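Local coordinates for protein VP5 (Halorubrum pleomorphic virus 6, PDB 6QGL) that is a viral envelope protein that probably drives fusion of the viral envelope with the membrane of its haloarchaeal host, at residues A[379-392]-A[417-431]. Numbering follows the deposited sequence.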
ATOM      1  N   TYR A 379      11.246   8.150 -15.720  1.00 91.63           N
ATOM      2  CA  TYR A 379      10.694   7.376 -14.609  1.00 91.64           C
ATOM      3  C   TYR A 379      11.741   7.047 -13.553  1.00 95.51           C
ATOM      4  O   TYR A 379      12.858   6.651 -13.893  1.00 94.50           O
ATOM      5  CB  TYR A 379      10.014   6.091 -15.113  1.00 92.02           C
ATOM      6  CG  TYR A 379       9.052   6.266 -16.273  1.00 94.27           C
ATOM      7  CD1 TYR A 379       8.138   7.317 -16.297  1.00 97.75           C
ATOM      8  CD2 TYR A 379       8.987   5.325 -17.295  1.00 94.29           C
ATOM      9  CE1 TYR A 379       7.224   7.460 -17.340  1.00 99.27           C
ATOM     10  CE2 TYR A 379       8.079   5.458 -18.346  1.00 95.83           C
ATOM     11  CZ  TYR A 379       7.195   6.525 -18.362  1.00105.03           C
ATOM     12  OH  TYR A 379       6.295   6.659 -19.392  1.00107.21           O
ATOM     13  N   GLU A 380      11.365   7.207 -12.267  1.00 92.89           N
ATOM     14  CA  GLU A 380      12.214   6.938 -11.097  1.00 92.70           C
ATOM     15  C   GLU A 380      12.523   5.438 -11.001  1.00 94.09           C
ATOM     16  O   GLU A 380      11.611   4.613 -11.101  1.00 93.07           O
ATOM     17  CB  GLU A 380      11.547   7.448  -9.798  1.00 95.67           C
ATOM     18  CG  GLU A 380      11.373   8.962  -9.716  1.00109.08           C
ATOM     19  CD  GLU A 380      10.749   9.535  -8.451  1.00134.70           C
ATOM     20  OE1 GLU A 380      10.132   8.769  -7.675  1.00131.84           O
ATOM     21  OE2 GLU A 380      10.871  10.764  -8.243  1.00130.63           O
ATOM     22  N   GLY A 381      13.805   5.111 -10.849  1.00 89.42           N
ATOM     23  CA  GLY A 381      14.278   3.733 -10.767  1.00 87.96           C
ATOM     24  C   GLY A 381      14.533   3.076 -12.112  1.00 89.28           C
ATOM     25  O   GLY A 381      14.759   1.863 -12.172  1.00 88.44           O
ATOM     26  N   THR A 382      14.479   3.864 -13.208  1.00 84.28           N
ATOM     27  CA  THR A 382      14.737   3.384 -14.570  1.00 82.39           C
ATOM     28  C   THR A 382      15.786   4.245 -15.249  1.00 84.53           C
ATOM     29  O   THR A 382      15.937   5.422 -14.912  1.00 84.85           O
ATOM     30  CB  THR A 382      13.463   3.326 -15.451  1.00 89.05           C
ATOM     31  OG1 THR A 382      13.002   4.644 -15.744  1.00 88.43           O
ATOM     32  CG2 THR A 382      12.351   2.467 -14.862  1.00 87.82           C
ATOM     33  N   ALA A 383      16.488   3.661 -16.227  1.00 79.07           N
ATOM     34  CA  ALA A 383      17.489   4.346 -17.031  1.00 77.88           C
ATOM     35  C   ALA A 383      17.060   4.320 -18.491  1.00 79.36           C
ATOM     36  O   ALA A 383      16.591   3.283 -18.974  1.00 78.50           O
ATOM     37  CB  ALA A 383      18.847   3.680 -16.872  1.00 78.48           C
ATOM     38  N   ILE A 384      17.180   5.469 -19.183  1.00 74.52           N
ATOM     39  CA  ILE A 384      16.839   5.569 -20.602  1.00 73.08           C
ATOM     40  C   ILE A 384      18.096   5.227 -21.389  1.00 74.38           C
ATOM     41  O   ILE A 384      19.105   5.929 -21.281  1.00 73.83           O
ATOM     42  CB  ILE A 384      16.216   6.938 -21.011  1.00 76.70           C
ATOM     43  CG1 ILE A 384      14.945   7.242 -20.184  1.00 78.12           C
ATOM     44  CG2 ILE A 384      15.903   6.971 -22.522  1.00 76.99           C
ATOM     45  CD1 ILE A 384      14.562   8.701 -20.106  1.00 85.54           C
ATOM     46  N   GLU A 385      18.042   4.108 -22.128  1.00 69.22           N
ATOM     47  CA  GLU A 385      19.133   3.617 -22.965  1.00 67.75           C
ATOM     48  C   GLU A 385      18.952   4.211 -24.356  1.00 69.74           C
ATOM     49  O   GLU A 385      18.069   3.786 -25.105  1.00 69.62           O
ATOM     50  CB  GLU A 385      19.164   2.077 -23.006  1.00 69.20           C
ATOM     51  CG  GLU A 385      19.507   1.423 -21.677  1.00 79.62           C
ATOM     52  CD  GLU A 385      19.865  -0.048 -21.763  1.00100.84           C
ATOM     53  OE1 GLU A 385      20.991  -0.407 -21.348  1.00 95.98           O
ATOM     54  OE2 GLU A 385      19.024  -0.843 -22.242  1.00 95.03           O
ATOM     55  N   VAL A 386      19.752   5.240 -24.667  1.00 64.66           N
ATOM     56  CA  VAL A 386      19.695   5.970 -25.934  1.00 63.57           C
ATOM     57  C   VAL A 386      20.708   5.389 -26.918  1.00 65.56           C
ATOM     58  O   VAL A 386      21.903   5.357 -26.623  1.00 64.62           O
ATOM     59  CB  VAL A 386      19.901   7.499 -25.724  1.00 67.54           C
ATOM     60  CG1 VAL A 386      19.741   8.268 -27.033  1.00 67.19           C
ATOM     61  CG2 VAL A 386      18.953   8.047 -24.660  1.00 68.32           C
ATOM     62  N   THR A 387      20.223   4.940 -28.088  1.00 61.41           N
ATOM     63  CA  THR A 387      21.060   4.397 -29.154  1.00 60.51           C
ATOM     64  C   THR A 387      21.111   5.412 -30.287  1.00 64.00           C
ATOM     65  O   THR A 387      20.065   5.801 -30.809  1.00 64.12           O
ATOM     66  CB  THR A 387      20.577   3.001 -29.588  1.00 67.47           C
ATOM     67  OG1 THR A 387      20.697   2.107 -28.480  1.00 68.00           O
ATOM     68  CG2 THR A 387      21.362   2.447 -30.777  1.00 64.40           C
ATOM     69  N   THR A 388      22.324   5.851 -30.652  1.00 59.86           N
ATOM     70  CA  THR A 388      22.523   6.831 -31.721  1.00 59.45           C
ATOM     71  C   THR A 388      22.569   6.152 -33.090  1.00 63.98           C
ATOM     72  O   THR A 388      22.646   4.924 -33.172  1.00 63.89           O
ATOM     73  CB  THR A 388      23.751   7.730 -31.456  1.00 64.53           C
ATOM     74  OG1 THR A 388      24.960   7.004 -31.681  1.00 62.74           O
ATOM     75  CG2 THR A 388      23.743   8.364 -30.069  1.00 62.45           C
ATOM     76  N   VAL A 389      22.538   6.963 -34.160  1.00 60.95           N
ATOM     77  CA  VAL A 389      22.580   6.548 -35.566  1.00 61.07           C
ATOM     78  C   VAL A 389      23.965   5.913 -35.900  1.00 64.33           C
ATOM     79  O   VAL A 389      24.058   5.097 -36.820  1.00 64.28           O
ATOM     80  CB  VAL A 389      22.147   7.733 -36.492  1.00 65.28           C
ATOM     81  CG1 VAL A 389      22.496   7.497 -37.956  1.00 65.24           C
ATOM     82  CG2 VAL A 389      20.652   8.003 -36.362  1.00 66.39           C
ATOM     83  N   GLU A 390      25.002   6.215 -35.085  1.00 60.36           N
ATOM     84  CA  GLU A 390      26.363   5.679 -35.216  1.00 59.64           C
ATOM     85  C   GLU A 390      26.547   4.351 -34.453  1.00 64.65           C
ATOM     86  O   GLU A 390      27.680   3.898 -34.274  1.00 64.38           O
ATOM     87  CB  GLU A 390      27.397   6.723 -34.752  1.00 60.16           C
ATOM     88  CG  GLU A 390      27.527   7.926 -35.672  1.00 70.28           C
ATOM     89  CD  GLU A 390      27.962   7.635 -37.096  1.00 90.79           C
ATOM     90  OE1 GLU A 390      28.914   6.843 -37.286  1.00 86.06           O
ATOM     91  OE2 GLU A 390      27.344   8.203 -38.025  1.00 85.34           O
ATOM     92  N   SER A 391      25.425   3.728 -34.028  1.00 62.18           N
ATOM     93  CA  SER A 391      25.337   2.460 -33.291  1.00 62.73           C
ATOM     94  C   SER A 391      26.080   2.487 -31.946  1.00 66.62           C
ATOM     95  O   SER A 391      26.701   1.495 -31.550  1.00 67.35           O
ATOM     96  CB  SER A 391      25.765   1.276 -34.156  1.00 66.93           C
ATOM     97  OG  SER A 391      24.740   0.934 -35.073  1.00 76.87           O
ATOM     98  N   GLU A 392      25.974   3.618 -31.232  1.00 62.07           N
ATOM     99  CA  GLU A 392      26.541   3.812 -29.897  1.00 61.58           C
ATOM    100  C   GLU A 392      25.389   3.925 -28.927  1.00 66.01           C
ATOM    101  O   GLU A 392      24.357   4.497 -29.274  1.00 65.57           O
ATOM    102  CB  GLU A 392      27.383   5.087 -29.830  1.00 62.16           C
ATOM    103  CG  GLU A 392      28.779   4.944 -30.392  1.00 70.70           C
ATOM    104  CD  GLU A 392      29.645   6.134 -30.043  1.00 86.39           C
ATOM    105  OE1 GLU A 392      30.246   6.124 -28.945  1.00 78.96           O
ATOM    106  OE2 GLU A 392      29.699   7.089 -30.850  1.00 78.41           O
ATOM    107  N   LEU A 417      29.779   9.297 -25.410  1.00 65.15           N
ATOM    108  CA  LEU A 417      29.750   9.019 -26.854  1.00 63.01           C
ATOM    109  C   LEU A 417      31.050   9.386 -27.555  1.00 65.62           C
ATOM    110  O   LEU A 417      31.709  10.349 -27.161  1.00 65.93           O
ATOM    111  CB  LEU A 417      28.584   9.764 -27.539  1.00 62.53           C
ATOM    112  CG  LEU A 417      27.155   9.456 -27.080  1.00 67.36           C
ATOM    113  CD1 LEU A 417      26.198  10.528 -27.557  1.00 67.66           C
ATOM    114  CD2 LEU A 417      26.691   8.087 -27.557  1.00 68.85           C
ATOM    115  N   GLU A 418      31.401   8.633 -28.617  1.00 60.58           N
ATOM    116  CA  GLU A 418      32.577   8.889 -29.453  1.00 59.45           C
ATOM    117  C   GLU A 418      32.238  10.000 -30.445  1.00 62.28           C
ATOM    118  O   GLU A 418      33.083  10.856 -30.718  1.00 62.31           O
ATOM    119  CB  GLU A 418      33.026   7.625 -30.197  1.00 60.56           C
ATOM    120  CG  GLU A 418      33.850   6.670 -29.349  1.00 72.60           C
ATOM    121  CD  GLU A 418      34.558   5.544 -30.084  1.00 89.97           C
ATOM    122  OE1 GLU A 418      34.622   5.580 -31.335  1.00 81.73           O
ATOM    123  OE2 GLU A 418      35.064   4.626 -29.399  1.00 83.58           O
ATOM    124  N   THR A 419      31.005   9.978 -30.991  1.00 57.30           N
ATOM    125  CA  THR A 419      30.509  11.009 -31.900  1.00 56.02           C
ATOM    126  C   THR A 419      29.413  11.750 -31.148  1.00 59.05           C
ATOM    127  O   THR A 419      28.369  11.171 -30.835  1.00 58.75           O
ATOM    128  CB  THR A 419      30.097  10.454 -33.282  1.00 64.74           C
ATOM    129  OG1 THR A 419      28.827   9.817 -33.193  1.00 68.33           O
ATOM    130  CG2 THR A 419      31.114   9.496 -33.863  1.00 61.77           C
ATOM    131  N   THR A 420      29.713  12.999 -30.768  1.00 55.13           N
ATOM    132  CA  THR A 420      28.824  13.879 -30.003  1.00 55.49           C
ATOM    133  C   THR A 420      27.707  14.449 -30.872  1.00 57.78           C
ATOM    134  O   THR A 420      26.586  14.589 -30.396  1.00 58.49           O
ATOM    135  CB  THR A 420      29.625  14.981 -29.313  1.00 63.51           C
ATOM    136  OG1 THR A 420      30.447  15.618 -30.288  1.00 63.17           O
ATOM    137  CG2 THR A 420      30.487  14.451 -28.184  1.00 62.12           C
ATOM    138  N   ILE A 421      28.011  14.779 -32.137  1.00 51.92           N
ATOM    139  CA  ILE A 421      27.030  15.321 -33.079  1.00 51.40           C
ATOM    140  C   ILE A 421      26.498  14.162 -33.920  1.00 53.37           C
ATOM    141  O   ILE A 421      27.203  13.661 -34.801  1.00 51.74           O
ATOM    142  CB  ILE A 421      27.619  16.485 -33.926  1.00 54.12           C
ATOM    143  CG1 ILE A 421      28.221  17.578 -33.012  1.00 55.01           C
ATOM    144  CG2 ILE A 421      26.559  17.068 -34.878  1.00 55.84           C
ATOM    145  CD1 ILE A 421      29.160  18.535 -33.664  1.00 60.49           C
ATOM    146  N   THR A 422      25.264  13.721 -33.616  1.00 50.12           N
ATOM    147  CA  THR A 422      24.590  12.589 -34.263  1.00 49.72           C
ATOM    148  C   THR A 422      23.064  12.714 -34.081  1.00 55.58           C
ATOM    149  O   THR A 422      22.589  13.763 -33.629  1.00 55.81           O
ATOM    150  CB  THR A 422      25.187  11.240 -33.748  1.00 54.12           C
ATOM    151  OG1 THR A 422      24.699  10.149 -34.530  1.00 54.35           O
ATOM    152  CG2 THR A 422      24.919  10.999 -32.270  1.00 52.35           C
ATOM    153  N   ASN A 423      22.308  11.658 -34.453  1.00 53.19           N
ATOM    154  CA  ASN A 423      20.852  11.601 -34.315  1.00 54.69           C
ATOM    155  C   ASN A 423      20.459  10.331 -33.579  1.00 59.45           C
ATOM    156  O   ASN A 423      21.129   9.318 -33.727  1.00 58.14           O
ATOM    157  CB  ASN A 423      20.148  11.701 -35.677  1.00 55.82           C
ATOM    158  CG  ASN A 423      20.406  12.997 -36.403  1.00 75.34           C
ATOM    159  OD1 ASN A 423      19.562  13.896 -36.446  1.00 71.72           O
ATOM    160  ND2 ASN A 423      21.583  13.124 -36.993  1.00 65.05           N
ATOM    161  N   VAL A 424      19.427  10.399 -32.737  1.00 57.92           N
ATOM    162  CA  VAL A 424      18.921   9.257 -31.972  1.00 58.30           C
ATOM    163  C   VAL A 424      18.252   8.284 -32.955  1.00 64.15           C
ATOM    164  O   VAL A 424      17.404   8.695 -33.750  1.00 64.65           O
ATOM    165  CB  VAL A 424      17.959   9.700 -30.824  1.00 63.05           C
ATOM    166  CG1 VAL A 424      17.384   8.500 -30.076  1.00 63.02           C
ATOM    167  CG2 VAL A 424      18.655  10.647 -29.851  1.00 62.69           C
ATOM    168  N   ASP A 425      18.676   7.013 -32.926  1.00 61.70           N
ATOM    169  CA  ASP A 425      18.124   5.946 -33.763  1.00 62.93           C
ATOM    170  C   ASP A 425      16.862   5.400 -33.086  1.00 69.32           C
ATOM    171  O   ASP A 425      15.820   5.257 -33.730  1.00 70.18           O
ATOM    172  CB  ASP A 425      19.164   4.824 -33.957  1.00 64.13           C
ATOM    173  CG  ASP A 425      18.741   3.748 -34.940  1.00 75.06           C
ATOM    174  OD1 ASP A 425      18.742   4.025 -36.159  1.00 75.91           O
ATOM    175  OD2 ASP A 425      18.423   2.626 -34.489  1.00 81.79           O
ATOM    176  N   SER A 426      16.971   5.114 -31.776  1.00 66.45           N
ATOM    177  CA  SER A 426      15.916   4.594 -30.911  1.00 67.51           C
ATOM    178  C   SER A 426      16.322   4.775 -29.450  1.00 72.38           C
ATOM    179  O   SER A 426      17.502   4.991 -29.157  1.00 70.96           O
ATOM    180  CB  SER A 426      15.660   3.114 -31.199  1.00 71.26           C
ATOM    181  OG  SER A 426      16.849   2.344 -31.110  1.00 78.41           O
ATOM    182  N   ALA A 427      15.338   4.691 -28.539  1.00 70.86           N
ATOM    183  CA  ALA A 427      15.538   4.791 -27.094  1.00 70.94           C
ATOM    184  C   ALA A 427      14.545   3.900 -26.370  1.00 76.85           C
ATOM    185  O   ALA A 427      13.395   3.777 -26.798  1.00 77.48           O
ATOM    186  CB  ALA A 427      15.384   6.232 -26.629  1.00 71.98           C
ATOM    187  N   ARG A 428      14.994   3.262 -25.285  1.00 74.08           N
ATOM    188  CA  ARG A 428      14.158   2.392 -24.459  1.00 74.80           C
ATOM    189  C   ARG A 428      14.497   2.559 -22.984  1.00 79.82           C
ATOM    190  O   ARG A 428      15.648   2.846 -22.656  1.00 78.90           O
ATOM    191  CB  ARG A 428      14.258   0.913 -24.900  1.00 74.51           C
ATOM    192  CG  ARG A 428      15.602   0.227 -24.645  1.00 82.59           C
ATOM    193  CD  ARG A 428      15.457  -1.280 -24.662  1.00 91.54           C
ATOM    194  NE  ARG A 428      16.656  -1.953 -24.165  1.00 98.17           N
ATOM    195  CZ  ARG A 428      16.654  -3.128 -23.546  1.00111.15           C
ATOM    196  NH1 ARG A 428      17.790  -3.662 -23.119  1.00 96.61           N
ATOM    197  NH2 ARG A 428      15.512  -3.763 -23.317  1.00 99.22           N
ATOM    198  N   PHE A 429      13.506   2.394 -22.099  1.00 77.98           N
ATOM    199  CA  PHE A 429      13.753   2.482 -20.662  1.00 78.37           C
ATOM    200  C   PHE A 429      13.836   1.084 -20.075  1.00 83.04           C
ATOM    201  O   PHE A 429      13.055   0.211 -20.447  1.00 82.78           O
ATOM    202  CB  PHE A 429      12.718   3.360 -19.934  1.00 81.07           C
ATOM    203  CG  PHE A 429      11.281   2.905 -20.011  1.00 83.53           C
ATOM    204  CD1 PHE A 429      10.452   3.336 -21.042  1.00 87.50           C
ATOM    205  CD2 PHE A 429      10.735   2.099 -19.019  1.00 86.00           C
ATOM    206  CE1 PHE A 429       9.117   2.926 -21.107  1.00 89.30           C
ATOM    207  CE2 PHE A 429       9.400   1.689 -19.086  1.00 89.58           C
ATOM    208  CZ  PHE A 429       8.600   2.109 -20.127  1.00 88.40           C
ATOM    209  N   VAL A 430      14.831   0.858 -19.214  1.00 80.33           N
ATOM    210  CA  VAL A 430      15.095  -0.422 -18.549  1.00 80.79           C
ATOM    211  C   VAL A 430      15.323  -0.109 -17.053  1.00 86.23           C
ATOM    212  O   VAL A 430      15.710   1.016 -16.729  1.00 86.11           O
ATOM    213  CB  VAL A 430      16.307  -1.147 -19.217  1.00 84.60           C
ATOM    214  CG1 VAL A 430      16.676  -2.443 -18.499  1.00 85.17           C
ATOM    215  CG2 VAL A 430      16.048  -1.419 -20.695  1.00 84.31           C
ATOM    216  N   SER A 431      15.052  -1.073 -16.149  1.00 83.83           N
ATOM    217  CA  SER A 431      15.237  -0.882 -14.707  1.00 84.39           C
ATOM    218  C   SER A 431      16.708  -0.718 -14.321  1.00 89.30           C
ATOM    219  O   SER A 431      17.590  -1.227 -15.016  1.00 88.74           O
ATOM    220  CB  SER A 431      14.616  -2.034 -13.933  1.00 88.12           C
ATOM    221  OG  SER A 431      14.744  -1.895 -12.528  1.00 96.60           O
TER
HETATM  222  O   HOH W   1      27.257   8.420 -31.268  1.00 58.16           O
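Ala383 and Val430 face each other as a hydrogen-bonded pair of two antiparallel strands, 382-388 and 422-431. Ala383 N donates to Val430 O at 2.8 Å, and Val430 N returns a bond to Ala383 O. Glu385 and Arg428 repeat the pattern. On the same face their side chains run side by side. Both NE and NH1 of Arg428 lie 3.2 Å from Glu385 OE2, a salt bridge with weak, bent hydrogen bonds, the two flat groups turned 40° apart. Val430 CG2 sits over one face of the guanidinium. Glu357 gives Arg428 NH2 a second carboxylate partner.

On the other face lies Phe429. Tyr379, in the turn before strand 382-388, puts its ring edge against the face of Phe429 in a T-shaped stack, planes at 89°. Tyr379 CE2 stands over the centre of the Phe429 ring, 3.8 Å from Phe429 CZ. Further along, Val386 CG1 packs across Val424 CG2 at 3.8 Å.

A classic beta bulge shifts the register by one: Asp425 and Ser426 both face Thr387, and Thr388 then pairs with Val424. Thr387 O takes Asp425 N at 2.8 Å and, weakly, Ser426 N. Beyond it, Thr388-Ser391 forms a type I turn. Glu392 then reaches segment 417-431 with an extended chain beyond CG (chi2 -168°). Its OE1 accepts Glu418 N at 2.8 Å and its OE2 accepts Thr419 N, both through syn lone pairs. One water joins Glu392 OE2 to the hydroxyls of Thr388 and Thr419.

Through the turn at Thr388-Ser391, strand 393-397 pairs with the other edge of 382-388, which thus lies between 393-397 and 422-431. Strands 357-359 and 366-367 pair with 422-431. Ile372 and Ile374 of strand 371-374 pack on Val386 and Ile384.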